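Local atomic coordinates of (S)-ureidoglycine aminohydrolase cupin domain-containing protein (Pseudomonas syringae pv. tomato, PDB entry 3MYX), a protein that is of unknown function but belongs to the cupin superfamily, with a probable two-barrel all-beta fold related to (S)-ureidoglycine aminohydrolase. Residues 22-27 and 36-41; 49-54 and 110-115. All coordinates share one frame; numbering follows the deposited sequence. Where two conformers were deposited one is given.

Overall arrangement
Contacts 1 and 2 lie side by side in one curled antiparallel sheet of what is probably an N-terminal cupin barrel, their centres about 8 Å apart and on the same side of the chain's centre. Across the sheet the strands run 23-24, 37-39, 47-54, 109-116, so contact 1 joins the first pair and contact 2 the third and fourth. Along the chain contact 1 closes before contact 2 opens. Strands 37-39 and 47-54 connect them: R38 and A40 pair by backbone with I51 and A49, while the R37 guanidinium reaches over to F113 and V52. One hairpin-like edge, closed locally, is thereby bound to a buried pair whose segments lie 56 residues apart.

Contact 1 of 2, residues 22-27 and 36-41; sequences FTTGPI and GRRTAF
T23 and T39 form an antiparallel hydrogen-bonded pair, each N-H meeting the other's carbonyl O; T23 N to T39 O is 2.8 Å and nearly straight (174° at the hydrogen). Two residues on, past the non-hydrogen-bonded pair T24 and R38, G25 N donates to R37 O over 3.0 Å. On the face of T24 and R38, the F22 ring lies obliquely against R38 O and A40 CB, and F22 CB meets R38 CB at 3.8 Å. T24 runs side by side with R38, its OG1 3.3 Å from R38 CD. On the T39 side, I27 CD1 sits over one face of the R37 guanidinium, 3.5 Å from R37 NE, and I27 CG1 meets T39 OG1. R37 CG is anti to its backbone N (chi1 177°), against G25 O; bent at chi2 and chi3, the chain then brings CD against I27 CD1 and CG1. A water accepts from T39 OG1 and donates to T23 O and G25 O. At G25 the backbone angles would jam a CB against the preceding carbonyl O, which calls for glycine. Farther out, salt bridges to D31 and E67 fix the R37 guanidinium, which makes a cation-pi contact with F113, and R38 NE donates to S35 O. This locally closed pair of short strands edges a curled sheet consistent with a cupin barrel; 37-39 pairs with 47-54, and a classic beta bulge at A40 and F41, opposite A49, follows.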
loop_
_atom_site.group_PDB
_atom_site.type_symbol
_atom_site.label_atom_id
_atom_site.label_comp_id
_atom_site.label_asym_id
_atom_site.label_seq_id
_atom_site.Cartn_x
_atom_site.Cartn_y
_atom_site.Cartn_z
ATOM N N PHE A 22 -13.259 -2.291 -9.258
ATOM C CA PHE A 22 -12.256 -1.323 -9.720
ATOM C C PHE A 22 -12.823 -0.449 -10.839
ATOM O O PHE A 22 -13.531 -0.945 -11.730
ATOM C CB PHE A 22 -11.026 -2.049 -10.261
ATOM C CG PHE A 22 -10.305 -2.897 -9.239
ATOM C CD1 PHE A 22 -10.657 -4.221 -9.053
ATOM C CD2 PHE A 22 -9.261 -2.371 -8.491
ATOM C CE1 PHE A 22 -9.988 -5.011 -8.123
ATOM C CE2 PHE A 22 -8.580 -3.156 -7.561
ATOM C CZ PHE A 22 -8.939 -4.478 -7.385
ATOM N N THR A 23 -12.479 0.832 -10.800
ATOM C CA THR A 23 -12.800 1.778 -11.855
ATOM C C THR A 23 -11.609 1.870 -12.790
ATOM O O THR A 23 -10.495 2.179 -12.338
ATOM C CB THR A 23 -13.085 3.173 -11.262
ATOM O OG1 THR A 23 -14.288 3.112 -10.495
ATOM C CG2 THR A 23 -13.261 4.234 -12.361
ATOM N N THR A 24 -11.827 1.610 -14.078
ATOM C CA THR A 24 -10.769 1.707 -15.074
ATOM C C THR A 24 -10.653 3.125 -15.644
ATOM O O THR A 24 -11.658 3.735 -16.039
ATOM C CB THR A 24 -11.011 0.725 -16.223
ATOM O OG1 THR A 24 -10.963 -0.606 -15.717
ATOM C CG2 THR A 24 -9.982 0.876 -17.307
ATOM N N GLY A 25 -9.424 3.630 -15.710
ATOM C CA GLY A 25 -9.141 4.915 -16.321
ATOM C C GLY A 25 -8.205 5.754 -15.483
ATOM O O GLY A 25 -7.851 5.394 -14.372
ATOM N N PRO A 26 -7.772 6.888 -16.026
ATOM C CA PRO A 26 -6.913 7.762 -15.242
ATOM C C PRO A 26 -7.616 8.243 -13.985
ATOM O O PRO A 26 -8.812 8.514 -14.005
ATOM C CB PRO A 26 -6.651 8.936 -16.202
ATOM C CG PRO A 26 -7.862 8.962 -17.118
ATOM C CD PRO A 26 -8.206 7.503 -17.293
ATOM N N ILE A 27 -6.869 8.397 -12.905
ATOM C CA ILE A 27 -7.447 8.890 -11.657
ATOM C C ILE A 27 -7.921 10.338 -11.852
ATOM O O ILE A 27 -8.974 10.756 -11.352
ATOM C CB ILE A 27 -6.447 8.781 -10.471
ATOM C CG1 ILE A 27 -6.082 7.310 -10.184
ATOM C CG2 ILE A 27 -7.032 9.478 -9.216
ATOM C CD1 ILE A 27 -4.820 7.149 -9.321
ATOM N N GLY A 36 -4.696 0.907 -18.001
ATOM C CA GLY A 36 -4.058 0.054 -17.003
ATOM C C GLY A 36 -4.357 0.399 -15.559
ATOM O O GLY A 36 -4.052 -0.393 -14.670
ATOM N N ARG A 37 -4.921 1.586 -15.312
ATOM C CA ARG A 37 -5.208 2.048 -13.961
ATOM C C ARG A 37 -6.553 1.521 -13.497
ATOM O O ARG A 37 -7.585 1.793 -14.124
ATOM C CB ARG A 37 -5.185 3.587 -13.908
ATOM C CG ARG A 37 -5.551 4.172 -12.547
ATOM C CD ARG A 37 -4.436 4.043 -11.525
ATOM N NE ARG A 37 -3.393 5.025 -11.754
ATOM C CZ ARG A 37 -2.267 5.114 -11.052
ATOM N NH1 ARG A 37 -1.985 4.229 -10.121
ATOM N NH2 ARG A 37 -1.409 6.080 -11.315
ATOM N N ARG A 38 -6.541 0.771 -12.397
ATOM C CA ARG A 38 -7.745 0.135 -11.854
ATOM C C ARG A 38 -7.863 0.592 -10.419
ATOM O O ARG A 38 -7.152 0.101 -9.528
ATOM C CB ARG A 38 -7.646 -1.391 -11.950
ATOM C CG ARG A 38 -7.139 -1.914 -13.277
ATOM C CD ARG A 38 -8.068 -1.595 -14.423
ATOM N NE ARG A 38 -7.434 -1.922 -15.700
ATOM C CZ ARG A 38 -7.356 -3.149 -16.216
ATOM N NH1 ARG A 38 -7.894 -4.180 -15.576
ATOM N NH2 ARG A 38 -6.742 -3.340 -17.383
ATOM N N THR A 39 -8.740 1.564 -10.187
ATOM C CA THR A 39 -8.820 2.219 -8.887
ATOM C C THR A 39 -9.946 1.639 -8.051
ATOM O O THR A 39 -11.093 1.597 -8.495
ATOM C CB THR A 39 -9.002 3.728 -9.092
ATOM O OG1 THR A 39 -7.865 4.219 -9.817
ATOM C CG2 THR A 39 -9.123 4.447 -7.774
ATOM N N ALA A 40 -9.609 1.171 -6.853
ATOM C CA ALA A 40 -10.585 0.622 -5.922
ATOM C C ALA A 40 -11.156 1.668 -4.978
ATOM O O ALA A 40 -12.250 1.488 -4.443
ATOM C CB ALA A 40 -9.954 -0.490 -5.129
ATOM N N PHE A 41 -10.404 2.746 -4.754
ATOM C CA PHE A 41 -10.769 3.756 -3.795
ATOM C C PHE A 41 -10.087 5.059 -4.156
ATOM O O PHE A 41 -8.897 5.080 -4.463
ATOM C CB PHE A 41 -10.289 3.332 -2.405
ATOM C CG PHE A 41 -10.536 4.367 -1.339
ATOM C CD1 PHE A 41 -9.572 5.329 -1.037
ATOM C CD2 PHE A 41 -11.726 4.391 -0.655
ATOM C CE1 PHE A 41 -9.805 6.281 -0.062
ATOM C CE2 PHE A 41 -11.957 5.350 0.317
ATOM C CZ PHE A 41 -10.995 6.275 0.614
HETATM O O HOH W 1 -9.174 4.612 -12.239
HETATM O O HOH W 2 -14.113 1.772 -7.760
#

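Contact 2 of 2, residues 49-54 and 110-115; sequences AGIVEF and LWAFCA
V52 and W111 face each other across two neighbouring antiparallel strands of what is probably an N-terminal cupin barrel, 49-54 and 110-115, whose short axes approach to 4.4 Å. Backbone hydrogen bonds come in two reciprocal pairs, G50 with F113 and V52 with W111. V52 N to W111 O is the shortest, 2.8 Å, with the donor nearly along the C=O axis; W111 N lies in the carbonyl plane of V52 O, whereas F113 N stands above that of G50 O, 41° out of plane. Between and beyond these pairs, CA-H groups of A49, I51, L110 and A112 also approach carbonyl oxygens, I51 CA to W111 O being 3.1 Å.

Aromatic contacts fill the V52, W111 and F113 side. The indole lies side by side with V52, whose CB makes a CH-pi contact 3.8 Å from the centroid of the five-membered ring, while CG1 touches CZ2 of the benzene part. W111 CG stands between its backbone N and carbonyl carbon (chi1 56°), a position from which the ring beyond it can lie against V52. F113 takes the same kind of rotamer (chi1 76°), with its ring over the backbone of A49 and G50; F113 CE2 lies 3.4 Å from G50 CA, where glycine has no side chain. L69 and M71 of strand 66-71 also pack on W111.

On the face of I51, E53 and L110, L110 lies side by side with E53, its CD1 against E53 CG and OE2, and its CD2 meets I51 CB. Back on the indole side, F54 CB comes obliquely to W111, 3.6 Å from CH2.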
loop_
_atom_site.group_PDB
_atom_site.type_symbol
_atom_site.label_atom_id
_atom_site.label_comp_id
_atom_site.label_asym_id
_atom_site.label_seq_id
_atom_site.Cartn_x
_atom_site.Cartn_y
_atom_site.Cartn_z
ATOM N N ALA A 49 -6.143 4.118 -4.151
ATOM C CA ALA A 49 -5.572 2.785 -4.046
ATOM C C ALA A 49 -6.203 1.861 -5.072
ATOM O O ALA A 49 -7.360 2.036 -5.447
ATOM C CB ALA A 49 -5.742 2.213 -2.609
ATOM N N GLY A 50 -5.444 0.873 -5.519
ATOM C CA GLY A 50 -5.948 -0.050 -6.505
ATOM C C GLY A 50 -4.835 -0.914 -7.048
ATOM O O GLY A 50 -3.889 -1.249 -6.324
ATOM N N ILE A 51 -4.985 -1.291 -8.320
ATOM C CA ILE A 51 -3.949 -2.025 -9.030
ATOM C C ILE A 51 -3.687 -1.380 -10.391
ATOM O O ILE A 51 -4.501 -0.613 -10.926
ATOM C CB ILE A 51 -4.287 -3.543 -9.177
ATOM C CG1 ILE A 51 -5.519 -3.738 -10.078
ATOM C CG2 ILE A 51 -4.465 -4.190 -7.787
ATOM C CD1 ILE A 51 -5.861 -5.192 -10.385
ATOM N N VAL A 52 -2.498 -1.645 -10.908
ATOM C CA VAL A 52 -2.117 -1.266 -12.262
ATOM C C VAL A 52 -1.733 -2.541 -13.009
ATOM O O VAL A 52 -0.985 -3.371 -12.482
ATOM C CB VAL A 52 -0.957 -0.259 -12.301
ATOM C CG1 VAL A 52 -0.479 -0.025 -13.733
ATOM C CG2 VAL A 52 -1.392 1.053 -11.643
ATOM N N GLU A 53 -2.295 -2.707 -14.203
ATOM C CA GLU A 53 -1.900 -3.757 -15.135
ATOM C C GLU A 53 -1.165 -3.068 -16.279
ATOM O O GLU A 53 -1.713 -2.178 -16.921
ATOM C CB GLU A 53 -3.139 -4.509 -15.632
ATOM C CG GLU A 53 -3.879 -5.198 -14.501
ATOM C CD GLU A 53 -5.042 -6.071 -14.920
ATOM O OE1 GLU A 53 -5.205 -6.344 -16.117
ATOM O OE2 GLU A 53 -5.799 -6.485 -14.026
ATOM N N PHE A 54 0.073 -3.464 -16.537
ATOM C CA PHE A 54 0.874 -2.803 -17.545
ATOM C C PHE A 54 1.935 -3.750 -18.078
ATOM O O PHE A 54 2.372 -4.668 -17.370
ATOM C CB PHE A 54 1.500 -1.547 -16.933
ATOM C CG PHE A 54 1.839 -0.481 -17.929
ATOM C CD1 PHE A 54 0.842 0.190 -18.622
ATOM C CD2 PHE A 54 3.158 -0.095 -18.136
ATOM C CE1 PHE A 54 1.153 1.199 -19.517
ATOM C CE2 PHE A 54 3.472 0.931 -19.037
ATOM C CZ PHE A 54 2.471 1.555 -19.730
ATOM N N LEU A 110 1.557 -6.766 -12.998
ATOM C CA LEU A 110 0.440 -6.282 -12.195
ATOM C C LEU A 110 0.978 -5.912 -10.833
ATOM O O LEU A 110 1.650 -6.719 -10.175
ATOM C CB LEU A 110 -0.639 -7.377 -12.062
ATOM C CG LEU A 110 -2.000 -7.008 -11.452
ATOM C CD1 LEU A 110 -3.109 -7.995 -11.934
ATOM C CD2 LEU A 110 -1.979 -6.923 -9.910
ATOM N N TRP A 111 0.669 -4.695 -10.398
ATOM C CA TRP A 111 1.030 -4.261 -9.056
ATOM C C TRP A 111 -0.109 -3.571 -8.356
ATOM O O TRP A 111 -0.983 -3.008 -9.006
ATOM C CB TRP A 111 2.250 -3.356 -9.076
ATOM C CG TRP A 111 2.227 -2.110 -9.920
ATOM C CD1 TRP A 111 1.916 -0.844 -9.511
ATOM C CD2 TRP A 111 2.641 -1.989 -11.296
ATOM N NE1 TRP A 111 2.124 0.051 -10.522
ATOM C CE2 TRP A 111 2.540 -0.619 -11.639
ATOM C CE3 TRP A 111 3.064 -2.902 -12.272
ATOM C CZ2 TRP A 111 2.879 -0.137 -12.903
ATOM C CZ3 TRP A 111 3.363 -2.425 -13.543
ATOM C CH2 TRP A 111 3.276 -1.054 -13.837
ATOM N N ALA A 112 -0.105 -3.635 -7.027
ATOM C CA ALA A 112 -0.991 -2.803 -6.232
ATOM C C ALA A 112 -0.347 -1.433 -6.043
ATOM O O ALA A 112 0.869 -1.292 -6.067
ATOM C CB ALA A 112 -1.295 -3.430 -4.878
ATOM N N PHE A 113 -1.173 -0.421 -5.835
ATOM C CA PHE A 113 -0.665 0.912 -5.574
ATOM C C PHE A 113 -1.449 1.627 -4.491
ATOM O O PHE A 113 -2.638 1.350 -4.254
ATOM C CB PHE A 113 -0.676 1.772 -6.858
ATOM C CG PHE A 113 -2.050 2.282 -7.252
ATOM C CD1 PHE A 113 -2.553 3.474 -6.748
ATOM C CD2 PHE A 113 -2.857 1.566 -8.129
ATOM C CE1 PHE A 113 -3.824 3.930 -7.082
ATOM C CE2 PHE A 113 -4.136 2.037 -8.475
ATOM C CZ PHE A 113 -4.616 3.218 -7.938
ATOM N N CYS A 114 -0.762 2.569 -3.847
ATOM C CA CYS A 114 -1.388 3.631 -3.058
ATOM C C CYS A 114 -0.720 4.929 -3.473
ATOM O O CYS A 114 0.507 5.023 -3.500
ATOM C CB CYS A 114 -1.196 3.375 -1.569
ATOM S SG CYS A 114 -1.965 4.652 -0.526
ATOM N N ALA A 115 -1.532 5.927 -3.835
ATOM C CA ALA A 115 -1.031 7.212 -4.290
ATOM C C ALA A 115 -1.653 8.339 -3.505
ATOM O O ALA A 115 -2.855 8.320 -3.241
ATOM C CB ALA A 115 -1.346 7.399 -5.779
#